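Side-chain contacts in alcohol dehydrogenase, zinc-containing (Streptococcus pneumoniae serotype 2, PDB 5YLN), which probably catalyses the NAD+-dependent oxidation of alcohols to aldehydes or ketones, as zinc-containing members of this dehydrogenase family do: residues Glu142-Asp146 against Glu147-Met151; Thr211-Ser214 against Phe215-His219; Asp235-Gly239 against Arg240-Val244; Lys307-Ser311 against His312-Pro316. All blocks are in the same frame, centred on the assembly; numbering follows the deposited sequence.

Interaction 1: Glu142-Asp146 against Glu147-Met151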
ATOM      1  N   GLU A 142      -5.030  32.923  17.382  1.00 72.32           N
ATOM      2  CA  GLU A 142      -6.186  33.809  17.522  1.00 78.25           C
ATOM      3  C   GLU A 142      -6.842  34.142  16.189  1.00 70.28           C
ATOM      4  O   GLU A 142      -7.931  34.720  16.182  1.00 64.08           O
ATOM      5  CB  GLU A 142      -5.789  35.112  18.226  1.00 84.15           C
ATOM      6  CG  GLU A 142      -5.300  34.942  19.661  1.00 90.92           C
ATOM      7  CD  GLU A 142      -5.201  36.264  20.410  1.00 96.51           C
ATOM      8  OE1 GLU A 142      -6.011  37.174  20.118  1.00 96.61           O
ATOM      9  OE2 GLU A 142      -4.317  36.393  21.288  1.00 98.12           O
ATOM     10  N   ASP A 143      -6.218  33.785  15.069  1.00 73.30           N
ATOM     11  CA  ASP A 143      -6.751  34.126  13.754  1.00 83.67           C
ATOM     12  C   ASP A 143      -7.847  33.170  13.285  1.00 76.49           C
ATOM     13  O   ASP A 143      -8.592  33.502  12.355  1.00 72.68           O
ATOM     14  CB  ASP A 143      -5.607  34.144  12.734  1.00 96.34           C
ATOM     15  CG  ASP A 143      -6.032  34.681  11.377  1.00107.03           C
ATOM     16  OD1 ASP A 143      -6.941  35.541  11.331  1.00109.42           O
ATOM     17  OD2 ASP A 143      -5.456  34.234  10.359  1.00109.91           O
ATOM     18  N   LEU A 144      -7.962  31.997  13.894  1.00 66.33           N
ATOM     19  CA  LEU A 144      -8.876  30.981  13.407  1.00 56.59           C
ATOM     20  C   LEU A 144     -10.160  30.960  14.227  1.00 44.20           C
ATOM     21  O   LEU A 144     -10.160  31.206  15.435  1.00 47.69           O
ATOM     22  CB  LEU A 144      -8.211  29.601  13.423  1.00 63.43           C
ATOM     23  CG  LEU A 144      -7.055  29.388  12.436  1.00 68.02           C
ATOM     24  CD1 LEU A 144      -6.596  27.932  12.423  1.00 68.61           C
ATOM     25  CD2 LEU A 144      -7.442  29.850  11.033  1.00 68.18           C
ATOM     26  N   SER A 145     -11.258  30.670  13.543  1.00 37.40           N
ATOM     27  CA  SER A 145     -12.554  30.502  14.179  1.00 42.80           C
ATOM     28  C   SER A 145     -12.621  29.183  14.954  1.00 41.79           C
ATOM     29  O   SER A 145     -11.965  28.194  14.608  1.00 36.15           O
ATOM     30  CB  SER A 145     -13.663  30.533  13.128  1.00 41.00           C
ATOM     31  OG  SER A 145     -13.614  29.348  12.345  1.00 41.99           O
ATOM     32  N   ASP A 146     -13.437  29.190  16.014  1.00 40.95           N
ATOM     33  CA  ASP A 146     -13.661  27.993  16.827  1.00 41.01           C
ATOM     34  C   ASP A 146     -14.129  26.820  15.974  1.00 30.97           C
ATOM     35  O   ASP A 146     -13.675  25.690  16.162  1.00 40.32           O
ATOM     36  CB  ASP A 146     -14.691  28.291  17.914  1.00 42.25           C
ATOM     37  CG  ASP A 146     -14.140  29.169  19.049  1.00 50.27           C
ATOM     38  OD1 ASP A 146     -12.963  29.602  19.000  1.00 50.46           O
ATOM     39  OD2 ASP A 146     -14.900  29.405  20.014  1.00 52.34           O
ATOM     40  N   GLU A 147     -15.008  27.081  15.007  1.00 32.45           N
ATOM     41  CA  GLU A 147     -15.536  26.005  14.178  1.00 37.77           C
ATOM     42  C   GLU A 147     -14.434  25.364  13.352  1.00 38.11           C
ATOM     43  O   GLU A 147     -14.423  24.144  13.162  1.00 37.57           O
ATOM     44  CB  GLU A 147     -16.648  26.535  13.271  1.00 42.56           C
ATOM     45  CG  GLU A 147     -17.926  26.938  14.005  1.00 57.94           C
ATOM     46  CD  GLU A 147     -17.757  28.189  14.856  1.00 66.55           C
ATOM     47  OE1 GLU A 147     -18.109  28.137  16.051  1.00 69.11           O
ATOM     48  OE2 GLU A 147     -17.258  29.213  14.337  1.00 64.88           O
ATOM     49  N   ALA A 148     -13.493  26.170  12.857  1.00 34.49           N
ATOM     50  CA  ALA A 148     -12.383  25.608  12.104  1.00 34.30           C
ATOM     51  C   ALA A 148     -11.434  24.845  13.020  1.00 37.03           C
ATOM     52  O   ALA A 148     -10.903  23.798  12.635  1.00 35.86           O
ATOM     53  CB  ALA A 148     -11.635  26.706  11.350  1.00 42.65           C
ATOM     54  N   LEU A 149     -11.222  25.338  14.242  1.00 34.53           N
ATOM     55  CA  LEU A 149     -10.300  24.649  15.138  1.00 28.97           C
ATOM     56  C   LEU A 149     -10.838  23.290  15.572  1.00 29.37           C
ATOM     57  O   LEU A 149     -10.066  22.331  15.693  1.00 30.78           O
ATOM     58  CB  LEU A 149     -10.000  25.524  16.354  1.00 33.35           C
ATOM     59  CG  LEU A 149      -9.165  26.764  16.026  1.00 34.02           C
ATOM     60  CD1 LEU A 149      -9.200  27.777  17.184  1.00 32.38           C
ATOM     61  CD2 LEU A 149      -7.705  26.353  15.651  1.00 26.29           C
ATOM     62  N   VAL A 150     -12.148  23.180  15.837  1.00 31.65           N
ATOM     63  CA  VAL A 150     -12.689  21.880  16.245  1.00 32.06           C
ATOM     64  C   VAL A 150     -12.489  20.842  15.143  1.00 33.04           C
ATOM     65  O   VAL A 150     -12.296  19.653  15.422  1.00 34.55           O
ATOM     66  CB  VAL A 150     -14.173  22.014  16.640  1.00 35.63           C
ATOM     67  CG1 VAL A 150     -14.822  20.634  16.841  1.00 35.94           C
ATOM     68  CG2 VAL A 150     -14.295  22.818  17.906  1.00 32.49           C
ATOM     69  N   MET A 151     -12.539  21.268  13.877  1.00 34.99           N
ATOM     70  CA  MET A 151     -12.300  20.363  12.757  1.00 26.53           C
ATOM     71  C   MET A 151     -10.868  19.832  12.736  1.00 27.90           C
ATOM     72  O   MET A 151     -10.613  18.792  12.123  1.00 37.18           O
ATOM     73  CB  MET A 151     -12.635  21.071  11.436  1.00 26.56           C
ATOM     74  CG  MET A 151     -14.096  21.564  11.304  1.00 27.09           C
ATOM     75  SD  MET A 151     -15.372  20.266  11.440  1.00 35.97           S
ATOM     76  CE  MET A 151     -15.851  20.319  13.164  1.00 30.82           C
TER
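Ser145 and Ala148 meet where a loop becomes a helix, and they illustrate how one small hydroxyl can finish a helix start. The serine hydroxyl is tucked between its own backbone N and carbonyl carbon (chi1 71°), a rotation that swings OG back over the first turn. There OG accepts a hydrogen bond from Ala148 N at 3.2 Å, with a fairly straight N-H...O angle of 155°, while Ala148 CB rests 3.4 Å from the same oxygen. Ser145 is thus the N-cap of helix 146-151, which follows strand 137-139. The backbone takes over at once: Leu149 N donates to Ser145 O in the plane of that carbonyl (3.0 Å), and Val150 N to Asp146 O (3.0 Å). Leucines make the apolar side of the junction. Leu144 and Leu149 cross at about a right angle, the Leu149 CD2 methyl lying 3.8 Å from Leu144 CD1. The pair continues into helix 302-310, where Leu144 touches Leu309 and Leu149 touches Leu306. Glu147 behaves differently: bent at chi2 (70°), its chain folds back toward the start of the helix, leaving OE2 4.0 Å from Ser145 CB. Its carboxylate and that of Asp146 stay apart, with OD2 of Asp146 5.3 Å from OE1 of Glu147. Lys38 NZ forms salt bridges with both acids, probably easing any repulsion between them, and Lys85 NZ pairs with Asp146 OD1. One turn on, Val150 packs on Thr40 and Ile67, its side chain about 10 Å from a bound zinc ion.

Interaction 2: Thr211-Ser214 against Phe215-His219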
ATOM      1  N   THR A 211     -22.809  19.891  -2.900  1.00 33.70           N
ATOM      2  CA  THR A 211     -21.960  20.521  -1.894  1.00 33.45           C
ATOM      3  C   THR A 211     -20.479  20.288  -2.215  1.00 38.24           C
ATOM      4  O   THR A 211     -19.643  21.173  -2.007  1.00 36.04           O
ATOM      5  CB  THR A 211     -22.317  19.982  -0.502  1.00 32.24           C
ATOM      6  OG1 THR A 211     -23.688  20.275  -0.198  1.00 44.85           O
ATOM      7  CG2 THR A 211     -21.423  20.601   0.576  1.00 42.08           C
ATOM      8  N   ALA A 212     -20.141  19.107  -2.746  1.00 33.78           N
ATOM      9  CA  ALA A 212     -18.744  18.817  -3.059  1.00 36.05           C
ATOM     10  C   ALA A 212     -18.207  19.778  -4.115  1.00 30.14           C
ATOM     11  O   ALA A 212     -17.098  20.309  -3.982  1.00 32.12           O
ATOM     12  CB  ALA A 212     -18.598  17.367  -3.522  1.00 33.50           C
ATOM     13  N   LEU A 213     -18.990  20.020  -5.170  1.00 33.53           N
ATOM     14  CA  LEU A 213     -18.614  21.028  -6.157  1.00 39.55           C
ATOM     15  C   LEU A 213     -18.443  22.396  -5.507  1.00 42.20           C
ATOM     16  O   LEU A 213     -17.514  23.136  -5.848  1.00 46.67           O
ATOM     17  CB  LEU A 213     -19.656  21.085  -7.274  1.00 41.97           C
ATOM     18  CG  LEU A 213     -19.839  19.821  -8.131  1.00 39.27           C
ATOM     19  CD1 LEU A 213     -20.934  20.029  -9.182  1.00 36.59           C
ATOM     20  CD2 LEU A 213     -18.549  19.412  -8.799  1.00 38.71           C
ATOM     21  N   SER A 214     -19.314  22.738  -4.548  1.00 41.78           N
ATOM     22  CA  SER A 214     -19.141  23.981  -3.800  1.00 39.38           C
ATOM     23  C   SER A 214     -17.800  24.021  -3.088  1.00 37.45           C
ATOM     24  O   SER A 214     -17.203  25.093  -2.938  1.00 37.24           O
ATOM     25  CB  SER A 214     -20.255  24.157  -2.762  1.00 40.62           C
ATOM     26  OG  SER A 214     -21.355  24.823  -3.321  1.00 54.43           O
ATOM     27  N   PHE A 215     -17.343  22.880  -2.583  1.00 32.17           N
ATOM     28  CA  PHE A 215     -16.096  22.835  -1.832  1.00 32.69           C
ATOM     29  C   PHE A 215     -14.857  22.750  -2.726  1.00 33.99           C
ATOM     30  O   PHE A 215     -13.736  22.708  -2.205  1.00 38.44           O
ATOM     31  CB  PHE A 215     -16.100  21.654  -0.858  1.00 39.61           C
ATOM     32  CG  PHE A 215     -16.877  21.894   0.400  1.00 39.24           C
ATOM     33  CD1 PHE A 215     -17.956  22.769   0.423  1.00 41.72           C
ATOM     34  CD2 PHE A 215     -16.526  21.240   1.573  1.00 37.77           C
ATOM     35  CE1 PHE A 215     -18.680  22.979   1.599  1.00 44.05           C
ATOM     36  CE2 PHE A 215     -17.251  21.447   2.754  1.00 40.52           C
ATOM     37  CZ  PHE A 215     -18.328  22.320   2.760  1.00 38.62           C
ATOM     38  N   GLY A 216     -15.018  22.723  -4.044  1.00 31.08           N
ATOM     39  CA  GLY A 216     -13.887  22.689  -4.938  1.00 36.54           C
ATOM     40  C   GLY A 216     -13.630  21.384  -5.650  1.00 36.56           C
ATOM     41  O   GLY A 216     -12.532  21.213  -6.202  1.00 36.46           O
ATOM     42  N   ALA A 217     -14.581  20.453  -5.650  1.00 32.68           N
ATOM     43  CA  ALA A 217     -14.473  19.330  -6.567  1.00 33.64           C
ATOM     44  C   ALA A 217     -14.602  19.835  -7.995  1.00 35.24           C
ATOM     45  O   ALA A 217     -15.367  20.761  -8.279  1.00 37.20           O
ATOM     46  CB  ALA A 217     -15.550  18.277  -6.293  1.00 32.50           C
ATOM     47  N   THR A 218     -13.866  19.200  -8.904  1.00 34.33           N
ATOM     48  CA  THR A 218     -13.925  19.591 -10.309  1.00 29.09           C
ATOM     49  C   THR A 218     -15.014  18.861 -11.071  1.00 29.95           C
ATOM     50  O   THR A 218     -15.566  19.426 -12.021  1.00 32.62           O
ATOM     51  CB  THR A 218     -12.563  19.366 -10.984  1.00 31.86           C
ATOM     52  OG1 THR A 218     -12.280  17.962 -11.080  1.00 35.80           O
ATOM     53  CG2 THR A 218     -11.446  20.050 -10.160  1.00 31.47           C
ATOM     54  N   HIS A 219     -15.347  17.623 -10.676  1.00 35.71           N
ATOM     55  CA  HIS A 219     -16.429  16.851 -11.282  1.00 30.36           C
ATOM     56  C   HIS A 219     -17.180  16.063 -10.222  1.00 34.29           C
ATOM     57  O   HIS A 219     -16.626  15.692  -9.182  1.00 32.55           O
ATOM     58  CB  HIS A 219     -15.947  15.825 -12.313  1.00 32.23           C
ATOM     59  CG  HIS A 219     -14.983  16.367 -13.315  1.00 41.39           C
ATOM     60  ND1 HIS A 219     -13.726  16.826 -12.967  1.00 40.48           N
ATOM     61  CD2 HIS A 219     -15.090  16.528 -14.655  1.00 40.14           C
ATOM     62  CE1 HIS A 219     -13.108  17.257 -14.052  1.00 41.63           C
ATOM     63  NE2 HIS A 219     -13.909  17.083 -15.090  1.00 42.20           N
TER
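Thr211 and Phe215, one helical turn apart, lie side by side and point the same way. What touches the ring is the threonine methyl: CG2 stands anti to its own backbone N, which sets it 3.8 Å from Phe215 CE1 and makes an off-centre CH-pi contact, 4.2 Å from the ring centroid and 29° off the normal. The other branch, OG1, turns back to bond Asn207 O, so the two arms of the threonine divide the work between ring and helix. Beyond the threonine the phenyl packs against Leu185, Leu188 and Leu189 of helix 182-191 and forms a cation-pi contact with Lys318. The chain leaves helix 206-214 here through a Schellman motif. Gly216, at a positive phi of 108°, lets the backbone reverse, so that Gly216 N donates to Leu213 O (3.1 Å) from well above the carbonyl plane while Ala217 N reaches Ala212 O almost straight (3.0 Å, N-H...O 167°). This is the return leg of a beta-alpha-beta crossover in the Rossmann-type nucleotide-binding domain, and it delivers the chain to strand 219-222 at one edge of the parallel sheet. After the reversal, the Ala217 methyl faces the last turn, 4.2 Å from Ala212 CB and 4.1 Å from Leu213 CD2. Although the leucine leaves its CA pointing away from the exit loop, its CD2 branch reaches the loop, within 3.5 Å of Ala217 O. Farther along, Thr218 OG1 and His219 ND1 share a short hydrogen bond of 2.6 Å, and the same threonine oxygen is bonded to Leu199 N.

Interaction 3: Asp235-Gly239 against Arg240-Val244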
ATOM      1  N   ASP A 235     -13.500   7.659 -18.598  1.00 42.74           N
ATOM      2  CA  ASP A 235     -13.563   8.669 -19.646  1.00 45.77           C
ATOM      3  C   ASP A 235     -12.878   9.965 -19.224  1.00 40.23           C
ATOM      4  O   ASP A 235     -12.281  10.643 -20.064  1.00 42.00           O
ATOM      5  CB  ASP A 235     -15.023   8.913 -20.035  1.00 50.58           C
ATOM      6  CG  ASP A 235     -15.593   7.784 -20.885  1.00 54.94           C
ATOM      7  OD1 ASP A 235     -14.798   6.925 -21.350  1.00 57.45           O
ATOM      8  OD2 ASP A 235     -16.828   7.758 -21.097  1.00 59.07           O
ATOM      9  N   LEU A 236     -12.931  10.319 -17.934  1.00 40.26           N
ATOM     10  CA  LEU A 236     -12.288  11.544 -17.470  1.00 40.74           C
ATOM     11  C   LEU A 236     -10.779  11.407 -17.388  1.00 45.47           C
ATOM     12  O   LEU A 236     -10.074  12.419 -17.393  1.00 47.95           O
ATOM     13  CB  LEU A 236     -12.842  11.950 -16.102  1.00 47.39           C
ATOM     14  CG  LEU A 236     -14.309  12.388 -16.102  1.00 49.67           C
ATOM     15  CD1 LEU A 236     -14.885  12.432 -14.682  1.00 49.52           C
ATOM     16  CD2 LEU A 236     -14.462  13.742 -16.802  1.00 45.20           C
ATOM     17  N   THR A 237     -10.273  10.180 -17.328  1.00 44.24           N
ATOM     18  CA  THR A 237      -8.860   9.919 -17.134  1.00 40.41           C
ATOM     19  C   THR A 237      -8.221   9.307 -18.372  1.00 37.50           C
ATOM     20  O   THR A 237      -7.180   8.654 -18.266  1.00 42.09           O
ATOM     21  CB  THR A 237      -8.658   9.018 -15.915  1.00 41.01           C
ATOM     22  OG1 THR A 237      -9.516   7.873 -16.025  1.00 38.30           O
ATOM     23  CG2 THR A 237      -9.009   9.780 -14.650  1.00 33.99           C
ATOM     24  N   ASP A 238      -8.834   9.506 -19.541  1.00 40.26           N
ATOM     25  CA  ASP A 238      -8.275   9.066 -20.825  1.00 46.01           C
ATOM     26  C   ASP A 238      -8.039   7.563 -20.844  1.00 46.06           C
ATOM     27  O   ASP A 238      -7.032   7.086 -21.369  1.00 47.96           O
ATOM     28  CB  ASP A 238      -6.972   9.807 -21.154  1.00 55.27           C
ATOM     29  CG  ASP A 238      -7.156  11.303 -21.241  1.00 67.29           C
ATOM     30  OD1 ASP A 238      -8.126  11.753 -21.891  1.00 70.66           O
ATOM     31  OD2 ASP A 238      -6.326  12.030 -20.654  1.00 73.28           O
ATOM     32  N   GLY A 239      -8.957   6.804 -20.249  1.00 44.32           N
ATOM     33  CA  GLY A 239      -8.803   5.367 -20.230  1.00 40.56           C
ATOM     34  C   GLY A 239      -7.803   4.823 -19.231  1.00 43.18           C
ATOM     35  O   GLY A 239      -7.620   3.601 -19.175  1.00 41.47           O
ATOM     36  N   ARG A 240      -7.158   5.674 -18.424  1.00 35.23           N
ATOM     37  CA  ARG A 240      -6.137   5.179 -17.515  1.00 40.16           C
ATOM     38  C   ARG A 240      -6.627   4.966 -16.087  1.00 38.11           C
ATOM     39  O   ARG A 240      -5.984   4.221 -15.337  1.00 37.67           O
ATOM     40  CB  ARG A 240      -4.931   6.126 -17.506  1.00 37.13           C
ATOM     41  CG  ARG A 240      -4.303   6.262 -18.875  1.00 47.28           C
ATOM     42  CD  ARG A 240      -2.803   6.549 -18.802  1.00 50.90           C
ATOM     43  NE  ARG A 240      -2.172   6.347 -20.103  1.00 43.27           N
ATOM     44  CZ  ARG A 240      -2.155   7.260 -21.067  1.00 48.76           C
ATOM     45  NH1 ARG A 240      -2.722   8.447 -20.872  1.00 59.16           N
ATOM     46  NH2 ARG A 240      -1.573   6.990 -22.230  1.00 49.74           N
ATOM     47  N   GLY A 241      -7.746   5.564 -15.691  1.00 39.50           N
ATOM     48  CA  GLY A 241      -8.168   5.498 -14.300  1.00 35.44           C
ATOM     49  C   GLY A 241      -7.467   6.561 -13.469  1.00 34.41           C
ATOM     50  O   GLY A 241      -6.638   7.330 -13.959  1.00 36.80           O
ATOM     51  N   VAL A 242      -7.819   6.617 -12.181  1.00 28.29           N
ATOM     52  CA  VAL A 242      -7.334   7.688 -11.321  1.00 27.72           C
ATOM     53  C   VAL A 242      -6.008   7.304 -10.681  1.00 29.00           C
ATOM     54  O   VAL A 242      -5.692   6.120 -10.495  1.00 32.66           O
ATOM     55  CB  VAL A 242      -8.396   8.065 -10.268  1.00 32.94           C
ATOM     56  CG1 VAL A 242      -9.600   8.638 -10.967  1.00 34.11           C
ATOM     57  CG2 VAL A 242      -8.795   6.857  -9.394  1.00 27.74           C
ATOM     58  N   ASP A 243      -5.209   8.329 -10.344  1.00 26.73           N
ATOM     59  CA  ASP A 243      -3.983   8.104  -9.593  1.00 28.30           C
ATOM     60  C   ASP A 243      -4.251   7.878  -8.110  1.00 30.44           C
ATOM     61  O   ASP A 243      -3.446   7.227  -7.437  1.00 32.08           O
ATOM     62  CB  ASP A 243      -3.024   9.286  -9.786  1.00 29.32           C
ATOM     63  CG  ASP A 243      -2.719   9.544 -11.265  1.00 40.08           C
ATOM     64  OD1 ASP A 243      -2.368   8.572 -11.962  1.00 42.40           O
ATOM     65  OD2 ASP A 243      -2.881  10.701 -11.736  1.00 41.24           O
ATOM     66  N   VAL A 244      -5.353   8.404  -7.583  1.00 26.05           N
ATOM     67  CA  VAL A 244      -5.695   8.255  -6.169  1.00 30.33           C
ATOM     68  C   VAL A 244      -7.191   8.010  -6.053  1.00 30.34           C
ATOM     69  O   VAL A 244      -7.995   8.725  -6.666  1.00 29.11           O
ATOM     70  CB  VAL A 244      -5.317   9.492  -5.326  1.00 34.27           C
ATOM     71  CG1 VAL A 244      -5.435   9.163  -3.838  1.00 27.62           C
ATOM     72  CG2 VAL A 244      -3.901  10.041  -5.695  1.00 37.04           C
TER
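Thr237 and Arg240 are the first and last residues of a type I' beta turn that joins helix 226-236 to strand 242-247 in the Rossmann-type domain. Backbone bonding closes it: Arg240 N donates to Thr237 O at 3.0 Å, with an N-H...O angle of 160°, approaching from above the carbonyl plane. Asp238 and Gly239 both adopt positive phi, as the two central positions of this turn require. The side-chain polar contact is weaker. Thr237 OG1 sits between its own backbone N and carbonyl carbon (chi1 51°), where it meets Gly241 N at 2.9 Å, but the angle of 128° makes this a weak bond. Its stronger partner is Ile233 O, in the preceding helical turn, so one hydroxyl ties helix end and strand start together. Apolar contact falls to the other branch of the threonine: CG2 lies 3.9 Å from Val242 CG1, on a buried side where both residues also touch Ser174 of strand 174-178. The charged group faces the second subunit. Arg240 runs extended from CG to NE, and its guanidinium stays clear of the Asp238 carboxylate, with NH1 5.1 Å from OD2. It is engaged instead by Glu109 of the second subunit, in a salt bridge, and by Tyr98 of the same subunit, in a cation-pi contact. At the root of that long side chain, Arg240 CB rests 3.5 Å from Thr237 O.

Interaction 4: Lys307-Ser311 against His312-Pro316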
ATOM      1  N   LYS A 307      -0.627  25.992  10.346  1.00 47.43           N
ATOM      2  CA  LYS A 307       0.063  26.963   9.500  1.00 44.32           C
ATOM      3  C   LYS A 307      -0.679  27.158   8.182  1.00 41.88           C
ATOM      4  O   LYS A 307      -0.940  28.293   7.766  1.00 37.71           O
ATOM      5  CB  LYS A 307       1.508  26.521   9.239  1.00 40.92           C
ATOM      6  CG  LYS A 307       2.457  26.583  10.438  1.00 46.00           C
ATOM      7  CD  LYS A 307       3.921  26.463   9.946  1.00 49.62           C
ATOM      8  CE  LYS A 307       4.874  26.018  11.035  1.00 46.22           C
ATOM      9  NZ  LYS A 307       5.864  25.025  10.499  1.00 47.79           N
ATOM     10  N   ALA A 308      -1.058  26.057   7.527  1.00 40.17           N
ATOM     11  CA  ALA A 308      -1.759  26.137   6.253  1.00 47.79           C
ATOM     12  C   ALA A 308      -3.196  26.664   6.378  1.00 56.42           C
ATOM     13  O   ALA A 308      -3.850  26.799   5.340  1.00 68.82           O
ATOM     14  CB  ALA A 308      -1.756  24.762   5.561  1.00 45.28           C
ATOM     15  N   LEU A 309      -3.693  26.973   7.584  1.00 44.58           N
ATOM     16  CA  LEU A 309      -5.023  27.553   7.764  1.00 59.58           C
ATOM     17  C   LEU A 309      -5.002  29.021   8.162  1.00 69.89           C
ATOM     18  O   LEU A 309      -5.908  29.762   7.776  1.00 63.63           O
ATOM     19  CB  LEU A 309      -5.819  26.780   8.828  1.00 53.64           C
ATOM     20  CG  LEU A 309      -6.327  25.375   8.513  1.00 46.80           C
ATOM     21  CD1 LEU A 309      -7.298  24.942   9.594  1.00 51.30           C
ATOM     22  CD2 LEU A 309      -6.947  25.294   7.110  1.00 41.67           C
ATOM     23  N   GLU A 310      -4.026  29.440   8.980  1.00 75.62           N
ATOM     24  CA  GLU A 310      -3.882  30.854   9.314  1.00 80.96           C
ATOM     25  C   GLU A 310      -3.665  31.693   8.066  1.00 70.96           C
ATOM     26  O   GLU A 310      -3.990  32.886   8.052  1.00 70.60           O
ATOM     27  CB  GLU A 310      -2.710  31.057  10.278  1.00 92.01           C
ATOM     28  CG  GLU A 310      -2.738  30.197  11.535  1.00 98.11           C
ATOM     29  CD  GLU A 310      -1.404  30.223  12.273  1.00 98.57           C
ATOM     30  OE1 GLU A 310      -0.728  31.276  12.238  1.00 99.06           O
ATOM     31  OE2 GLU A 310      -1.023  29.195  12.876  1.00 95.73           O
ATOM     32  N   SER A 311      -3.106  31.085   7.021  1.00 64.37           N
ATOM     33  CA  SER A 311      -2.946  31.697   5.712  1.00 68.47           C
ATOM     34  C   SER A 311      -4.225  31.688   4.887  1.00 75.00           C
ATOM     35  O   SER A 311      -4.241  32.268   3.798  1.00 81.92           O
ATOM     36  CB  SER A 311      -1.850  30.965   4.941  1.00 67.45           C
ATOM     37  OG  SER A 311      -2.286  29.667   4.559  1.00 56.75           O
ATOM     38  N   HIS A 312      -5.272  31.013   5.359  1.00 79.88           N
ATOM     39  CA  HIS A 312      -6.581  30.990   4.699  1.00 79.78           C
ATOM     40  C   HIS A 312      -6.508  30.409   3.289  1.00 83.92           C
ATOM     41  O   HIS A 312      -7.171  30.891   2.370  1.00 82.94           O
ATOM     42  CB  HIS A 312      -7.214  32.382   4.694  1.00 76.68           C
ATOM     43  CG  HIS A 312      -7.497  32.905   6.067  1.00 74.33           C
ATOM     44  ND1 HIS A 312      -8.512  32.405   6.856  1.00 74.94           N
ATOM     45  CD2 HIS A 312      -6.880  33.856   6.806  1.00 74.89           C
ATOM     46  CE1 HIS A 312      -8.516  33.035   8.017  1.00 75.20           C
ATOM     47  NE2 HIS A 312      -7.536  33.921   8.011  1.00 74.64           N
ATOM     48  N   LYS A 313      -5.718  29.343   3.124  1.00 92.09           N
ATOM     49  CA  LYS A 313      -5.752  28.576   1.881  1.00100.84           C
ATOM     50  C   LYS A 313      -7.133  27.959   1.669  1.00100.91           C
ATOM     51  O   LYS A 313      -7.829  28.274   0.696  1.00103.71           O
ATOM     52  CB  LYS A 313      -4.658  27.500   1.885  1.00103.30           C
ATOM     53  CG  LYS A 313      -3.234  28.043   2.012  1.00102.91           C
ATOM     54  CD  LYS A 313      -2.965  29.116   0.969  1.00105.56           C
ATOM     55  CE  LYS A 313      -1.993  30.159   1.491  1.00109.02           C
ATOM     56  NZ  LYS A 313      -1.754  31.289   0.545  1.00109.64           N
ATOM     57  N   ILE A 314      -7.553  27.080   2.583  1.00 92.03           N
ATOM     58  CA  ILE A 314      -8.928  26.596   2.627  1.00 78.44           C
ATOM     59  C   ILE A 314      -9.549  27.013   3.953  1.00 67.37           C
ATOM     60  O   ILE A 314      -8.859  27.308   4.936  1.00 59.50           O
ATOM     61  CB  ILE A 314      -9.050  25.070   2.457  1.00 74.11           C
ATOM     62  CG1 ILE A 314      -8.130  24.367   3.448  1.00 66.47           C
ATOM     63  CG2 ILE A 314      -8.798  24.642   1.011  1.00 76.25           C
ATOM     64  CD1 ILE A 314      -8.298  22.884   3.445  1.00 64.26           C
ATOM     65  N   GLU A 315     -10.879  27.007   3.973  1.00 68.64           N
ATOM     66  CA  GLU A 315     -11.667  27.415   5.132  1.00 69.20           C
ATOM     67  C   GLU A 315     -12.465  26.219   5.642  1.00 57.30           C
ATOM     68  O   GLU A 315     -13.603  25.983   5.204  1.00 59.74           O
ATOM     69  CB  GLU A 315     -12.566  28.606   4.783  1.00 74.38           C
ATOM     70  CG  GLU A 315     -13.138  28.622   3.357  1.00 83.65           C
ATOM     71  CD  GLU A 315     -13.898  29.920   3.037  1.00 93.37           C
ATOM     72  OE1 GLU A 315     -13.295  31.011   3.168  1.00 95.67           O
ATOM     73  OE2 GLU A 315     -15.096  29.850   2.664  1.00 93.90           O
ATOM     74  N   PRO A 316     -11.905  25.437   6.571  1.00 42.43           N
ATOM     75  CA  PRO A 316     -12.611  24.241   7.065  1.00 45.81           C
ATOM     76  C   PRO A 316     -13.882  24.539   7.843  1.00 41.52           C
ATOM     77  O   PRO A 316     -14.675  23.617   8.064  1.00 33.98           O
ATOM     78  CB  PRO A 316     -11.569  23.567   7.959  1.00 42.57           C
ATOM     79  CG  PRO A 316     -10.652  24.689   8.368  1.00 44.81           C
ATOM     80  CD  PRO A 316     -10.589  25.601   7.208  1.00 37.48           C
TER
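At the end of helix 302-310 the backbone breaks from its spiral at His312, whose positive phi of 61° turns the chain aside while His312 N donates to Leu309 O, three residues back, at 2.8 Å. This helix C-terminal exit through a residue of positive phi packs between the loop at Pro141-Asp143 and helix 182-191, and apolar side chains also pack across it. Leu309 and Pro316 reach toward each other tip to tip: CD1 of the leucine meets CG of the proline ring at 3.6 Å, and CD2 of the leucine lies 3.7 Å from the proline CD. The same CD2 methyl also meets Ile314 CG1 at 4.0 Å, so both branches of one leucine touch the returning loop. Ile314 then extends the apolar patch to Leu189 and Thr190 of helix 182-191 and to Phe193, while Pro316 packs on Leu156. His312 carries its ring over the helix end, with Leu309 O 3.8 Å above one face and displaced toward the rim. The carbonyl that accepts the backbone hydrogen bond is therefore also neighbour to the imidazole, whose far nitrogen NE2 has a weak hydrogen bond to Asp143 OD2. On the exposed flank, Ser311 and Lys313 lie two residues apart. The lysine chain is bent at chi2 (-52°) and again at chi3, folding its methylenes round the serine hydroxyl instead of stretching outward, with CG of Lys313 3.2 Å and CE of Lys313 3.1 Å from Ser311 OG.

In the fold
All four contacts lie where a helix begins or ends, and all are partly buried. Interaction 1 starts a helix, and none of its touching residues is exposed; interactions 2, 3 and 4 follow helix ends and each include two exposed residues. Interactions 1 and 4, with centres about 10 Å apart, touch through Asp143, Leu144 and Ala148 on one side and Leu309, Glu310, His312 and Pro316 on the other, joining the start of helix 146-151 to the exit from helix 302-310. Interactions 2 and 3 both return the chain to the parallel sheet, meeting where His219 packs on Leu236. Charge differs too: lysine-bridged acids in interaction 1, an intersubunit arginine in interaction 3.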